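Local coordinates for protein Cyclo(L-leucyl-L-leucyl) synthase (Staphylococcus haemolyticus, PDB 6EZ3) that joins two leucyl residues, taken from leucyl-tRNA without use of ATP, into cyclo(L-Leu-L-Leu), and also accepts other nonpolar residues such as phenylalanine and methionine, at residues F4-L9 / I221-K226; K21-G26 / Q44-N49; P29-Y34 / L147-K152; Q189-A194 / E216-I221. One frame throughout, in Å; residues are numbered along the deposited sequence.

Contact 1 (F4-L9 / I221-K226); sequences FKVDFL and IILTEK
Strands 4-8 and 221-225 run antiparallel, and four backbone hydrogen bonds lie at the pairs K5-T224 and D7-I222. K5 N gives a nearly straight bond to T224 O at 2.7 Å, and T224 N returns one to K5 O at 2.9 Å, both in the plane of the accepting carbonyl. D7 N meets a lone pair of I222 O at 2.9 Å, whereas I222 N reaches D7 O from above the carbonyl plane, at 3.0 Å. K5 O takes a second donor, T224 OG1 at 3.1 Å, which comes in 37° out of the carbonyl plane, so backbone and side chain of one residue grip the same oxygen. On that face the K5 chain bends at chi2 and runs forward along its own strand, where NZ forms a salt bridge with D7, its hydrogen bond using the syn lone pair of OD1 (2.9 Å). The other face is largely apolar: F4 sets CD1 against L223 CB, V6 spreads its two methyls over I221 and L223, and F8 CD1 lies on I221 CG2. At its polar end E225 lies alongside F4 and carries its carboxylate to K33 and K41. Strand 4-8 is an edge strand of the mixed sheet, antiparallel to its neighbour; W45 of helix 36-49 and Y17 of helix 11-19 cover the apolar face, while strand 191-195 flanks 218-225 on its other edge.

Contact 2 (K21-G26 / Q44-N49); sequences KHVILG and QWANSN
V23 holds CG1 between its backbone N and carbonyl carbon (chi1 66°), the crowded position, and L25 has CG anti to its carbonyl carbon (chi1 -49°) with chi2 extended; together these settings bring branched ends from both residues to the one methyl of A46. The CB of A46 points at the strand and sits 3.7 Å from V23 CG1 and 3.6 Å from L25 CD1, with L25 CD2 almost as close, so the leucine fork straddles it. W45, its CG anti to the backbone N (chi1 176°), swings the indole from the flank of the helix toward the strand. There the CZ3 corner meets V23 CG2 and L25 CD2 at the ring edge, both at a loose 4.3 Å. No hydrogen bond crosses the contact, and all four residues that touch are buried. The short helix and strand axes come to 9.1 Å, with the alanine methyl between them. F53 of the next strand also touches V23 and A46, while W45 reaches over to I221 and L223. Strand 22-26, helix 36-49 running back antiparallel to it, and strand 52-57 form a beta-alpha-beta crossover, consistent with the Rossmann-like fold of cyclodipeptide synthases, members of the HUP clan.

Contact 3 (P29-Y34 / L147-K152); sequences PFTSKY and LQSKGK. With SO4 (sulfate ion), chain H.
Segment 29-34 is an irregular loop, with F30 at positive phi (59°), and 147-152 is the end of a helix that K150 leaves before the chain bends through an inverse gamma turn centred on G151. The two backbones come closest at F30 and K150. K150 has CG anti to its carbonyl carbon and bends at chi2, so its aliphatic chain wraps P29 O, with CG and CE each 3.3 Å away, and CE also faces the proline ring. Its CG meets F30 at the ring edge, while P29 CB covers one ring face. K152 runs over F30 O, CD at 3.2 Å, and its bent tip ends by S32 CB. T31 CG2 packs beside S149, whose OG donates to O4 of a sulfate, probably from the crystallisation liquor, at 2.8 Å. No hydrogen bond joins the segments directly, so the contact rests mainly on lysine methylenes: P29 adjoins S28, the probable nucleophile, and the apolar stem of K150 packs beside Y171, a probable substrate-binding residue.

Contact 4 (Q189-A194 / E216-I221); sequences QETLMA and EKQGYI
M193 holds CG anti to its backbone N (chi1 169°), then folds at chi2 and chi3, so CG lies 4.1 Å from Y220 CD2 while the thioether end turns off toward F178 and F179. Y220 is also anti to its N; its ring passes M193 O obliquely, and its OH bonds to A197 O. T191 puts CG2 in the crowded position, 3.5 Å from Q218 OE1, with OG1 anti to the backbone N and hydrogen-bonded to H22 ND1; Q218 bends at chi2 to bring OE1 to A182 N. Strands 191-194 and 218-221 are parallel neighbours, joined through helix 200-206 in a beta-alpha-beta unit, and four backbone bonds link them; the straightest, M193 N to G219 O (3.2 Å), comes from well above the carbonyl plane. On the other face L192, CG anti to its carbonyl carbon, rests CD2 on bare G219 CA at 3.8 Å and crosses I221 at about a right angle. I221 CG1, in the crowded position, reaches A194 CB at 3.7 Å. E190 extends to a salt bridge with R19, its CB beside K217 CG.

How the contacts relate
From the N terminus, strand 4-8 pairs with the last strand, 218-225, so contact 1 closes almost the whole chain, and the other three contacts nest inside its loop. Contact 2 closes the short loop from strand 22-26 to helix 36-49. Contact 3 crosses it: segment 29-34 lies inside that loop, while 147-152 comes far later, tying the loop after strand 22-26 to the end of helix 133-149. Contact 4 follows both in series and shares I221 with contact 1. Contacts 1, 2 and 4 thus meet on one sheet, W45 packing on contact 1 and H22 and I24 bonding to strand 191-195; K33 to E225 connects contact 3 with contact 1.

Contact 1 (F4-L9 / I221-K226)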
loop_
_atom_site.group_PDB
_atom_site.type_symbol
_atom_site.label_atom_id
_atom_site.label_comp_id
_atom_site.label_asym_id
_atom_site.label_seq_id
_atom_site.Cartn_x
_atom_site.Cartn_y
_atom_site.Cartn_z
ATOM N N PHE A 4 -4.804 -0.850 -19.258
ATOM C CA PHE A 4 -3.975 -1.558 -18.269
ATOM C C PHE A 4 -4.019 -3.064 -18.387
ATOM O O PHE A 4 -5.103 -3.652 -18.367
ATOM C CB PHE A 4 -4.429 -1.207 -16.848
ATOM C CG PHE A 4 -3.805 0.052 -16.340
ATOM C CD1 PHE A 4 -2.652 0.012 -15.585
ATOM C CD2 PHE A 4 -4.365 1.287 -16.627
ATOM C CE1 PHE A 4 -2.069 1.186 -15.116
ATOM C CE2 PHE A 4 -3.780 2.465 -16.159
ATOM C CZ PHE A 4 -2.632 2.406 -15.416
ATOM N N LYS A 5 -2.836 -3.692 -18.403
ATOM C CA LYS A 5 -2.686 -5.142 -18.385
ATOM C C LYS A 5 -2.679 -5.545 -16.898
ATOM O O LYS A 5 -1.833 -5.054 -16.123
ATOM C CB LYS A 5 -1.388 -5.591 -19.088
ATOM C CG LYS A 5 -1.362 -7.090 -19.396
ATOM C CD LYS A 5 -0.089 -7.792 -18.902
ATOM C CE LYS A 5 -0.158 -9.258 -19.258
ATOM N NZ LYS A 5 0.841 -10.074 -18.529
ATOM N N VAL A 6 -3.640 -6.399 -16.502
ATOM C CA VAL A 6 -3.782 -6.805 -15.104
ATOM C C VAL A 6 -3.236 -8.214 -14.850
ATOM O O VAL A 6 -3.642 -9.153 -15.542
ATOM C CB VAL A 6 -5.248 -6.635 -14.624
ATOM C CG1 VAL A 6 -5.411 -7.014 -13.157
ATOM C CG2 VAL A 6 -5.740 -5.216 -14.868
ATOM N N ASP A 7 -2.334 -8.357 -13.847
ATOM C CA ASP A 7 -1.761 -9.650 -13.428
ATOM C C ASP A 7 -2.258 -9.988 -12.033
ATOM O O ASP A 7 -2.681 -9.102 -11.313
ATOM C CB ASP A 7 -0.228 -9.662 -13.518
ATOM C CG ASP A 7 0.286 -9.479 -14.942
ATOM O OD1 ASP A 7 0.190 -10.453 -15.739
ATOM O OD2 ASP A 7 0.752 -8.341 -15.276
ATOM N N PHE A 8 -2.255 -11.255 -11.658
ATOM C CA PHE A 8 -2.811 -11.702 -10.380
ATOM C C PHE A 8 -1.821 -12.468 -9.518
ATOM O O PHE A 8 -1.024 -13.256 -10.034
ATOM C CB PHE A 8 -4.081 -12.556 -10.628
ATOM C CG PHE A 8 -5.053 -11.874 -11.564
ATOM C CD1 PHE A 8 -5.980 -10.954 -11.080
ATOM C CD2 PHE A 8 -4.970 -12.064 -12.944
ATOM C CE1 PHE A 8 -6.830 -10.264 -11.956
ATOM C CE2 PHE A 8 -5.802 -11.354 -13.817
ATOM C CZ PHE A 8 -6.743 -10.477 -13.317
ATOM N N LEU A 9 -1.894 -12.248 -8.193
ATOM C CA LEU A 9 -1.053 -12.948 -7.232
ATOM C C LEU A 9 -1.544 -14.383 -7.073
ATOM O O LEU A 9 -0.715 -15.298 -6.985
ATOM C CB LEU A 9 -1.038 -12.217 -5.891
ATOM C CG LEU A 9 -0.015 -12.675 -4.881
ATOM C CD1 LEU A 9 1.353 -12.126 -5.199
ATOM C CD2 LEU A 9 -0.409 -12.226 -3.521
ATOM N N ILE A 221 -3.444 -7.263 -7.228
ATOM C CA ILE A 221 -3.302 -7.210 -8.689
ATOM C C ILE A 221 -2.155 -6.283 -9.109
ATOM O O ILE A 221 -1.870 -5.292 -8.422
ATOM C CB ILE A 221 -4.632 -6.899 -9.436
ATOM C CG1 ILE A 221 -5.142 -5.462 -9.162
ATOM C CG2 ILE A 221 -5.697 -7.950 -9.126
ATOM C CD1 ILE A 221 -6.340 -4.949 -10.050
ATOM N N ILE A 222 -1.490 -6.625 -10.227
ATOM C CA ILE A 222 -0.386 -5.840 -10.806
ATOM C C ILE A 222 -0.831 -5.158 -12.097
ATOM O O ILE A 222 -1.185 -5.843 -13.074
ATOM C CB ILE A 222 0.921 -6.658 -10.986
ATOM C CG1 ILE A 222 1.352 -7.300 -9.662
ATOM C CG2 ILE A 222 2.031 -5.772 -11.519
ATOM C CD1 ILE A 222 1.346 -8.712 -9.688
ATOM N N LEU A 223 -0.793 -3.808 -12.095
ATOM C CA LEU A 223 -1.199 -2.971 -13.235
ATOM C C LEU A 223 -0.027 -2.517 -14.104
ATOM O O LEU A 223 0.794 -1.695 -13.660
ATOM C CB LEU A 223 -1.947 -1.704 -12.760
ATOM C CG LEU A 223 -3.212 -1.846 -11.988
ATOM C CD1 LEU A 223 -3.742 -0.498 -11.640
ATOM C CD2 LEU A 223 -4.218 -2.666 -12.744
ATOM N N THR A 224 -0.011 -2.950 -15.371
ATOM C CA THR A 224 1.018 -2.487 -16.310
ATOM C C THR A 224 0.359 -1.725 -17.490
ATOM O O THR A 224 -0.635 -2.189 -18.051
ATOM C CB THR A 224 1.952 -3.613 -16.672
ATOM O OG1 THR A 224 1.196 -4.829 -16.728
ATOM C CG2 THR A 224 3.047 -3.769 -15.621
ATOM N N GLU A 225 0.858 -0.503 -17.775
ATOM C CA GLU A 225 0.311 0.381 -18.804
ATOM C C GLU A 225 0.367 -0.259 -20.180
ATOM O O GLU A 225 1.374 -0.885 -20.535
ATOM C CB GLU A 225 1.021 1.752 -18.809
ATOM C CG GLU A 225 0.797 2.598 -17.559
ATOM C CD GLU A 225 1.415 3.991 -17.553
ATOM O OE1 GLU A 225 2.382 4.215 -16.785
ATOM O OE2 GLU A 225 0.902 4.870 -18.289
ATOM N N LYS A 226 -0.754 -0.174 -20.912
ATOM C CA LYS A 226 -0.867 -0.705 -22.265
ATOM C C LYS A 226 -0.558 0.407 -23.285
ATOM O O LYS A 226 0.337 1.237 -23.070
ATOM C CB LYS A 226 -2.264 -1.279 -22.506
ATOM C CG LYS A 226 -2.462 -2.638 -21.886
ATOM C CD LYS A 226 -3.391 -3.479 -22.733
ATOM C CE LYS A 226 -3.480 -4.897 -22.226
ATOM N NZ LYS A 226 -4.073 -5.815 -23.237
#

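Contact 2 (K21-G26 / Q44-N49)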
loop_
_atom_site.group_PDB
_atom_site.type_symbol
_atom_site.label_atom_id
_atom_site.label_comp_id
_atom_site.label_asym_id
_atom_site.label_seq_id
_atom_site.Cartn_x
_atom_site.Cartn_y
_atom_site.Cartn_z
ATOM N N LYS A 21 -16.235 -5.601 -7.468
ATOM C CA LYS A 21 -16.893 -4.919 -6.350
ATOM C C LYS A 21 -16.150 -3.679 -5.856
ATOM O O LYS A 21 -16.765 -2.621 -5.777
ATOM C CB LYS A 21 -17.189 -5.870 -5.193
ATOM C CG LYS A 21 -18.364 -6.815 -5.448
ATOM C CD LYS A 21 -18.826 -7.486 -4.155
ATOM C CE LYS A 21 -19.172 -8.953 -4.315
ATOM N NZ LYS A 21 -18.998 -9.708 -3.038
ATOM N N HIS A 22 -14.843 -3.785 -5.540
ATOM C CA HIS A 22 -14.039 -2.675 -5.041
ATOM C C HIS A 22 -12.530 -2.883 -5.273
ATOM O O HIS A 22 -12.037 -4.017 -5.184
ATOM C CB HIS A 22 -14.330 -2.493 -3.554
ATOM C CG HIS A 22 -13.654 -1.316 -2.899
ATOM N ND1 HIS A 22 -12.419 -1.436 -2.262
ATOM C CD2 HIS A 22 -14.085 -0.049 -2.750
ATOM C CE1 HIS A 22 -12.141 -0.237 -1.785
ATOM N NE2 HIS A 22 -13.111 0.627 -2.041
ATOM N N VAL A 23 -11.796 -1.779 -5.517
ATOM C CA VAL A 23 -10.341 -1.764 -5.686
ATOM C C VAL A 23 -9.722 -0.673 -4.783
ATOM O O VAL A 23 -10.355 0.363 -4.531
ATOM C CB VAL A 23 -9.897 -1.632 -7.182
ATOM C CG1 VAL A 23 -10.283 -0.284 -7.826
ATOM C CG2 VAL A 23 -8.406 -1.895 -7.331
ATOM N N ILE A 24 -8.501 -0.928 -4.283
ATOM C CA ILE A 24 -7.712 0.005 -3.506
ATOM C C ILE A 24 -6.591 0.361 -4.425
ATOM O O ILE A 24 -5.853 -0.519 -4.872
ATOM C CB ILE A 24 -7.182 -0.558 -2.146
ATOM C CG1 ILE A 24 -8.348 -0.939 -1.181
ATOM C CG2 ILE A 24 -6.231 0.464 -1.459
ATOM C CD1 ILE A 24 -7.954 -1.758 -0.029
ATOM N N LEU A 25 -6.481 1.642 -4.766
ATOM C CA LEU A 25 -5.362 2.087 -5.592
ATOM C C LEU A 25 -4.277 2.543 -4.618
ATOM O O LEU A 25 -4.491 3.456 -3.824
ATOM C CB LEU A 25 -5.729 3.219 -6.570
ATOM C CG LEU A 25 -6.970 3.054 -7.427
ATOM C CD1 LEU A 25 -7.268 4.327 -8.144
ATOM C CD2 LEU A 25 -6.808 1.971 -8.442
ATOM N N GLY A 26 -3.166 1.832 -4.619
ATOM C CA GLY A 26 -2.029 2.174 -3.795
ATOM C C GLY A 26 -1.160 3.163 -4.545
ATOM O O GLY A 26 -0.595 2.826 -5.603
ATOM N N GLN A 44 -9.111 7.013 -13.250
ATOM C CA GLN A 44 -10.041 6.854 -14.356
ATOM C C GLN A 44 -10.328 5.384 -14.623
ATOM O O GLN A 44 -11.483 5.037 -14.832
ATOM C CB GLN A 44 -9.535 7.576 -15.615
ATOM C CG GLN A 44 -9.805 9.098 -15.631
ATOM C CD GLN A 44 -11.261 9.514 -15.492
ATOM O OE1 GLN A 44 -12.202 8.802 -15.909
ATOM N NE2 GLN A 44 -11.475 10.689 -14.892
ATOM N N TRP A 45 -9.286 4.518 -14.530
ATOM C CA TRP A 45 -9.339 3.056 -14.687
ATOM C C TRP A 45 -10.176 2.404 -13.580
ATOM O O TRP A 45 -11.046 1.588 -13.877
ATOM C CB TRP A 45 -7.919 2.443 -14.699
ATOM C CG TRP A 45 -7.902 0.937 -14.767
ATOM C CD1 TRP A 45 -8.038 0.168 -15.883
ATOM C CD2 TRP A 45 -7.784 0.027 -13.662
ATOM N NE1 TRP A 45 -8.014 -1.166 -15.543
ATOM C CE2 TRP A 45 -7.867 -1.281 -14.186
ATOM C CE3 TRP A 45 -7.640 0.191 -12.270
ATOM C CZ2 TRP A 45 -7.799 -2.420 -13.374
ATOM C CZ3 TRP A 45 -7.591 -0.940 -11.462
ATOM C CH2 TRP A 45 -7.660 -2.225 -12.018
ATOM N N ALA A 46 -9.920 2.781 -12.314
ATOM C CA ALA A 46 -10.626 2.232 -11.173
ATOM C C ALA A 46 -12.064 2.565 -11.358
ATOM O O ALA A 46 -12.886 1.655 -11.354
ATOM C CB ALA A 46 -10.113 2.849 -9.878
ATOM N N ASN A 47 -12.353 3.861 -11.612
ATOM C CA ASN A 47 -13.685 4.432 -11.768
ATOM C C ASN A 47 -14.521 3.755 -12.828
ATOM O O ASN A 47 -15.695 3.469 -12.580
ATOM C CB ASN A 47 -13.596 5.924 -12.026
ATOM C CG ASN A 47 -14.926 6.613 -12.139
ATOM O OD1 ASN A 47 -15.762 6.540 -11.248
ATOM N ND2 ASN A 47 -15.122 7.339 -13.221
ATOM N N SER A 48 -13.918 3.490 -13.995
ATOM C CA SER A 48 -14.553 2.878 -15.159
ATOM C C SER A 48 -14.865 1.412 -15.015
ATOM O O SER A 48 -15.903 0.967 -15.505
ATOM C CB SER A 48 -13.710 3.106 -16.400
ATOM O OG SER A 48 -13.605 4.508 -16.597
ATOM N N ASN A 49 -13.999 0.661 -14.370
ATOM C CA ASN A 49 -14.154 -0.772 -14.238
ATOM C C ASN A 49 -14.868 -1.283 -12.962
ATOM O O ASN A 49 -15.482 -2.358 -13.001
ATOM C CB ASN A 49 -12.787 -1.412 -14.353
ATOM C CG ASN A 49 -12.214 -1.323 -15.725
ATOM O OD1 ASN A 49 -11.560 -0.343 -16.113
ATOM N ND2 ASN A 49 -12.435 -2.388 -16.466
#

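Contact 3 (P29-Y34 / L147-K152)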
loop_
_atom_site.group_PDB
_atom_site.type_symbol
_atom_site.label_atom_id
_atom_site.label_comp_id
_atom_site.label_asym_id
_atom_site.label_seq_id
_atom_site.Cartn_x
_atom_site.Cartn_y
_atom_site.Cartn_z
ATOM N N PRO A 29 4.799 7.375 -2.192
ATOM C CA PRO A 29 5.441 8.695 -2.101
ATOM C C PRO A 29 6.840 8.722 -2.705
ATOM O O PRO A 29 7.553 7.714 -2.695
ATOM C CB PRO A 29 5.480 8.959 -0.597
ATOM C CG PRO A 29 5.632 7.598 0.002
ATOM C CD PRO A 29 4.918 6.633 -0.915
ATOM N N PHE A 30 7.231 9.896 -3.219
ATOM C CA PHE A 30 8.548 10.199 -3.760
ATOM C C PHE A 30 8.972 9.308 -4.928
ATOM O O PHE A 30 10.135 9.345 -5.321
ATOM C CB PHE A 30 9.611 10.201 -2.627
ATOM C CG PHE A 30 9.161 10.803 -1.303
ATOM C CD1 PHE A 30 9.022 10.008 -0.168
ATOM C CD2 PHE A 30 8.860 12.160 -1.197
ATOM C CE1 PHE A 30 8.596 10.560 1.053
ATOM C CE2 PHE A 30 8.439 12.711 0.024
ATOM C CZ PHE A 30 8.304 11.907 1.138
ATOM N N THR A 31 8.038 8.546 -5.510
ATOM C CA THR A 31 8.340 7.673 -6.651
ATOM C C THR A 31 8.033 8.355 -7.967
ATOM O O THR A 31 7.086 9.138 -8.080
ATOM C CB THR A 31 7.664 6.301 -6.546
ATOM O OG1 THR A 31 6.250 6.463 -6.623
ATOM C CG2 THR A 31 8.083 5.514 -5.284
ATOM N N SER A 32 8.860 8.052 -8.959
ATOM C CA SER A 32 8.784 8.576 -10.318
ATOM C C SER A 32 7.465 8.198 -11.015
ATOM O O SER A 32 6.885 9.048 -11.705
ATOM C CB SER A 32 9.991 8.108 -11.138
ATOM O OG SER A 32 10.611 6.948 -10.596
ATOM N N LYS A 33 6.994 6.935 -10.818
ATOM C CA LYS A 33 5.775 6.422 -11.450
ATOM C C LYS A 33 4.520 7.170 -11.029
ATOM O O LYS A 33 3.762 7.586 -11.889
ATOM C CB LYS A 33 5.613 4.901 -11.243
ATOM C CG LYS A 33 4.466 4.304 -12.073
ATOM C CD LYS A 33 4.741 2.882 -12.467
ATOM C CE LYS A 33 3.844 2.395 -13.564
ATOM N NZ LYS A 33 4.405 2.710 -14.914
ATOM N N TYR A 34 4.295 7.335 -9.730
ATOM C CA TYR A 34 3.103 7.981 -9.181
ATOM C C TYR A 34 3.164 9.497 -9.308
ATOM O O TYR A 34 3.249 10.239 -8.310
ATOM C CB TYR A 34 2.814 7.493 -7.751
ATOM C CG TYR A 34 2.467 6.021 -7.792
ATOM C CD1 TYR A 34 1.192 5.596 -8.168
ATOM C CD2 TYR A 34 3.445 5.050 -7.593
ATOM C CE1 TYR A 34 0.886 4.246 -8.276
ATOM C CE2 TYR A 34 3.149 3.698 -7.699
ATOM C CZ TYR A 34 1.872 3.302 -8.050
ATOM O OH TYR A 34 1.582 1.971 -8.151
ATOM N N LEU A 147 13.665 1.735 0.198
ATOM C CA LEU A 147 14.721 2.742 0.283
ATOM C C LEU A 147 15.313 3.043 -1.084
ATOM O O LEU A 147 15.610 4.201 -1.375
ATOM C CB LEU A 147 15.804 2.303 1.282
ATOM C CG LEU A 147 15.392 2.376 2.751
ATOM C CD1 LEU A 147 16.268 1.555 3.603
ATOM C CD2 LEU A 147 15.404 3.794 3.250
ATOM N N GLN A 148 15.445 2.006 -1.927
ATOM C CA GLN A 148 15.971 2.101 -3.287
ATOM C C GLN A 148 15.000 2.880 -4.166
ATOM O O GLN A 148 15.407 3.876 -4.768
ATOM C CB GLN A 148 16.251 0.689 -3.867
ATOM C CG GLN A 148 16.563 0.637 -5.377
ATOM C CD GLN A 148 15.461 0.011 -6.227
ATOM O OE1 GLN A 148 14.334 -0.271 -5.766
ATOM N NE2 GLN A 148 15.771 -0.220 -7.506
ATOM N N SER A 149 13.718 2.438 -4.216
ATOM C CA SER A 149 12.639 3.023 -5.024
ATOM C C SER A 149 12.418 4.533 -4.810
ATOM O O SER A 149 11.995 5.226 -5.744
ATOM C CB SER A 149 11.338 2.258 -4.810
ATOM O OG SER A 149 10.499 2.399 -5.943
ATOM N N LYS A 150 12.726 5.034 -3.588
ATOM C CA LYS A 150 12.619 6.445 -3.199
ATOM C C LYS A 150 13.974 7.203 -3.345
ATOM O O LYS A 150 14.078 8.358 -2.921
ATOM C CB LYS A 150 12.010 6.571 -1.783
ATOM C CG LYS A 150 10.482 6.436 -1.762
ATOM C CD LYS A 150 9.983 5.275 -0.906
ATOM C CE LYS A 150 8.512 4.990 -1.090
ATOM N NZ LYS A 150 8.156 3.577 -0.773
ATOM N N GLY A 151 14.965 6.547 -3.977
ATOM C CA GLY A 151 16.295 7.087 -4.270
ATOM C C GLY A 151 16.284 8.057 -5.441
ATOM O O GLY A 151 16.505 7.668 -6.594
ATOM N N LYS A 152 15.999 9.337 -5.127
ATOM C CA LYS A 152 15.892 10.487 -6.037
ATOM C C LYS A 152 16.908 11.592 -5.641
ATOM O O LYS A 152 17.562 12.170 -6.523
ATOM C CB LYS A 152 14.458 11.069 -6.003
ATOM C CG LYS A 152 13.373 10.176 -6.593
ATOM C CD LYS A 152 12.228 11.025 -7.130
ATOM C CE LYS A 152 11.473 10.338 -8.240
ATOM N NZ LYS A 152 12.322 10.112 -9.445
HETATM S S SO4 H . 9.999 0.774 -9.164
HETATM O O1 SO4 H . 9.736 -0.602 -9.597
HETATM O O2 SO4 H . 11.421 0.923 -8.813
HETATM O O3 SO4 H . 9.682 1.700 -10.255
HETATM O O4 SO4 H . 9.176 1.075 -7.985
#

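Contact 4 (Q189-A194 / E216-I221)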
loop_
_atom_site.group_PDB
_atom_site.type_symbol
_atom_site.label_atom_id
_atom_site.label_comp_id
_atom_site.label_asym_id
_atom_site.label_seq_id
_atom_site.Cartn_x
_atom_site.Cartn_y
_atom_site.Cartn_z
ATOM N N GLN A 189 -16.836 -5.396 1.507
ATOM C CA GLN A 189 -17.271 -6.789 1.491
ATOM C C GLN A 189 -16.077 -7.619 1.002
ATOM O O GLN A 189 -15.642 -8.534 1.694
ATOM C CB GLN A 189 -18.475 -6.936 0.570
ATOM C CG GLN A 189 -19.730 -7.525 1.205
ATOM C CD GLN A 189 -20.649 -8.060 0.120
ATOM O OE1 GLN A 189 -20.322 -9.037 -0.574
ATOM N NE2 GLN A 189 -21.805 -7.415 -0.079
ATOM N N GLU A 190 -15.507 -7.241 -0.162
ATOM C CA GLU A 190 -14.302 -7.809 -0.796
ATOM C C GLU A 190 -13.621 -6.653 -1.521
ATOM O O GLU A 190 -14.303 -5.678 -1.881
ATOM C CB GLU A 190 -14.605 -8.973 -1.742
ATOM C CG GLU A 190 -15.637 -8.665 -2.816
ATOM C CD GLU A 190 -15.685 -9.635 -3.977
ATOM O OE1 GLU A 190 -15.676 -9.172 -5.144
ATOM O OE2 GLU A 190 -15.678 -10.858 -3.720
ATOM N N THR A 191 -12.272 -6.714 -1.662
ATOM C CA THR A 191 -11.453 -5.644 -2.247
ATOM C C THR A 191 -10.142 -6.205 -2.781
ATOM O O THR A 191 -9.759 -7.310 -2.405
ATOM C CB THR A 191 -11.234 -4.531 -1.191
ATOM O OG1 THR A 191 -10.496 -3.429 -1.728
ATOM C CG2 THR A 191 -10.601 -5.031 0.076
ATOM N N LEU A 192 -9.478 -5.468 -3.701
ATOM C CA LEU A 192 -8.164 -5.836 -4.260
ATOM C C LEU A 192 -7.215 -4.680 -3.991
ATOM O O LEU A 192 -7.595 -3.531 -4.224
ATOM C CB LEU A 192 -8.193 -6.020 -5.800
ATOM C CG LEU A 192 -9.076 -7.084 -6.458
ATOM C CD1 LEU A 192 -9.155 -6.847 -7.927
ATOM C CD2 LEU A 192 -8.557 -8.488 -6.207
ATOM N N MET A 193 -5.986 -4.964 -3.560
ATOM C CA MET A 193 -4.976 -3.935 -3.455
ATOM C C MET A 193 -4.250 -3.923 -4.837
ATOM O O MET A 193 -3.671 -4.952 -5.221
ATOM C CB MET A 193 -4.034 -4.266 -2.327
ATOM C CG MET A 193 -2.824 -3.408 -2.317
ATOM S SD MET A 193 -3.152 -1.745 -1.713
ATOM C CE MET A 193 -3.672 -2.104 0.003
ATOM N N ALA A 194 -4.360 -2.802 -5.627
ATOM C CA ALA A 194 -3.769 -2.652 -6.969
ATOM C C ALA A 194 -2.479 -1.810 -6.953
ATOM O O ALA A 194 -2.473 -0.675 -6.470
ATOM C CB ALA A 194 -4.780 -2.039 -7.913
ATOM N N GLU A 216 -9.485 -14.500 2.342
ATOM C CA GLU A 216 -10.226 -15.059 1.199
ATOM C C GLU A 216 -10.961 -14.001 0.399
ATOM O O GLU A 216 -11.152 -14.190 -0.804
ATOM C CB GLU A 216 -11.209 -16.175 1.635
ATOM C CG GLU A 216 -12.198 -15.784 2.745
ATOM C CD GLU A 216 -13.355 -16.733 3.034
ATOM O OE1 GLU A 216 -14.425 -16.586 2.399
ATOM O OE2 GLU A 216 -13.212 -17.581 3.947
ATOM N N LYS A 217 -11.382 -12.893 1.069
ATOM C CA LYS A 217 -12.098 -11.743 0.489
ATOM C C LYS A 217 -11.116 -10.574 0.150
ATOM O O LYS A 217 -11.521 -9.417 -0.015
ATOM C CB LYS A 217 -13.224 -11.301 1.453
ATOM C CG LYS A 217 -14.610 -11.724 1.022
ATOM C CD LYS A 217 -14.928 -13.199 1.295
ATOM C CE LYS A 217 -16.195 -13.686 0.611
ATOM N NZ LYS A 217 -17.409 -13.115 1.256
ATOM N N GLN A 218 -9.829 -10.919 -0.009
ATOM C CA GLN A 218 -8.753 -9.971 -0.267
ATOM C C GLN A 218 -7.782 -10.472 -1.339
ATOM O O GLN A 218 -7.310 -11.601 -1.260
ATOM C CB GLN A 218 -8.011 -9.661 1.056
ATOM C CG GLN A 218 -6.858 -8.672 0.940
ATOM C CD GLN A 218 -7.238 -7.230 1.090
ATOM O OE1 GLN A 218 -8.165 -6.864 1.808
ATOM N NE2 GLN A 218 -6.432 -6.371 0.529
ATOM N N GLY A 219 -7.472 -9.601 -2.303
ATOM C CA GLY A 219 -6.542 -9.914 -3.381
ATOM C C GLY A 219 -5.409 -8.927 -3.586
ATOM O O GLY A 219 -5.259 -7.965 -2.818
ATOM N N TYR A 220 -4.572 -9.196 -4.603
ATOM C CA TYR A 220 -3.471 -8.311 -4.997
ATOM C C TYR A 220 -3.293 -8.411 -6.519
ATOM O O TYR A 220 -3.054 -9.516 -7.041
ATOM C CB TYR A 220 -2.158 -8.617 -4.245
ATOM C CG TYR A 220 -1.018 -7.680 -4.600
ATOM C CD1 TYR A 220 -0.177 -7.949 -5.678
ATOM C CD2 TYR A 220 -0.755 -6.545 -3.834
ATOM C CE1 TYR A 220 0.867 -7.087 -6.015
ATOM C CE2 TYR A 220 0.306 -5.690 -4.146
ATOM C CZ TYR A 220 1.102 -5.960 -5.249
ATOM O OH TYR A 220 2.139 -5.126 -5.575
ATOM N N ILE A 221 -3.444 -7.263 -7.228
ATOM C CA ILE A 221 -3.302 -7.210 -8.689
ATOM C C ILE A 221 -2.155 -6.283 -9.109
ATOM O O ILE A 221 -1.870 -5.292 -8.422
ATOM C CB ILE A 221 -4.632 -6.899 -9.436
ATOM C CG1 ILE A 221 -5.142 -5.462 -9.162
ATOM C CG2 ILE A 221 -5.697 -7.950 -9.126
ATOM C CD1 ILE A 221 -6.340 -4.949 -10.050
#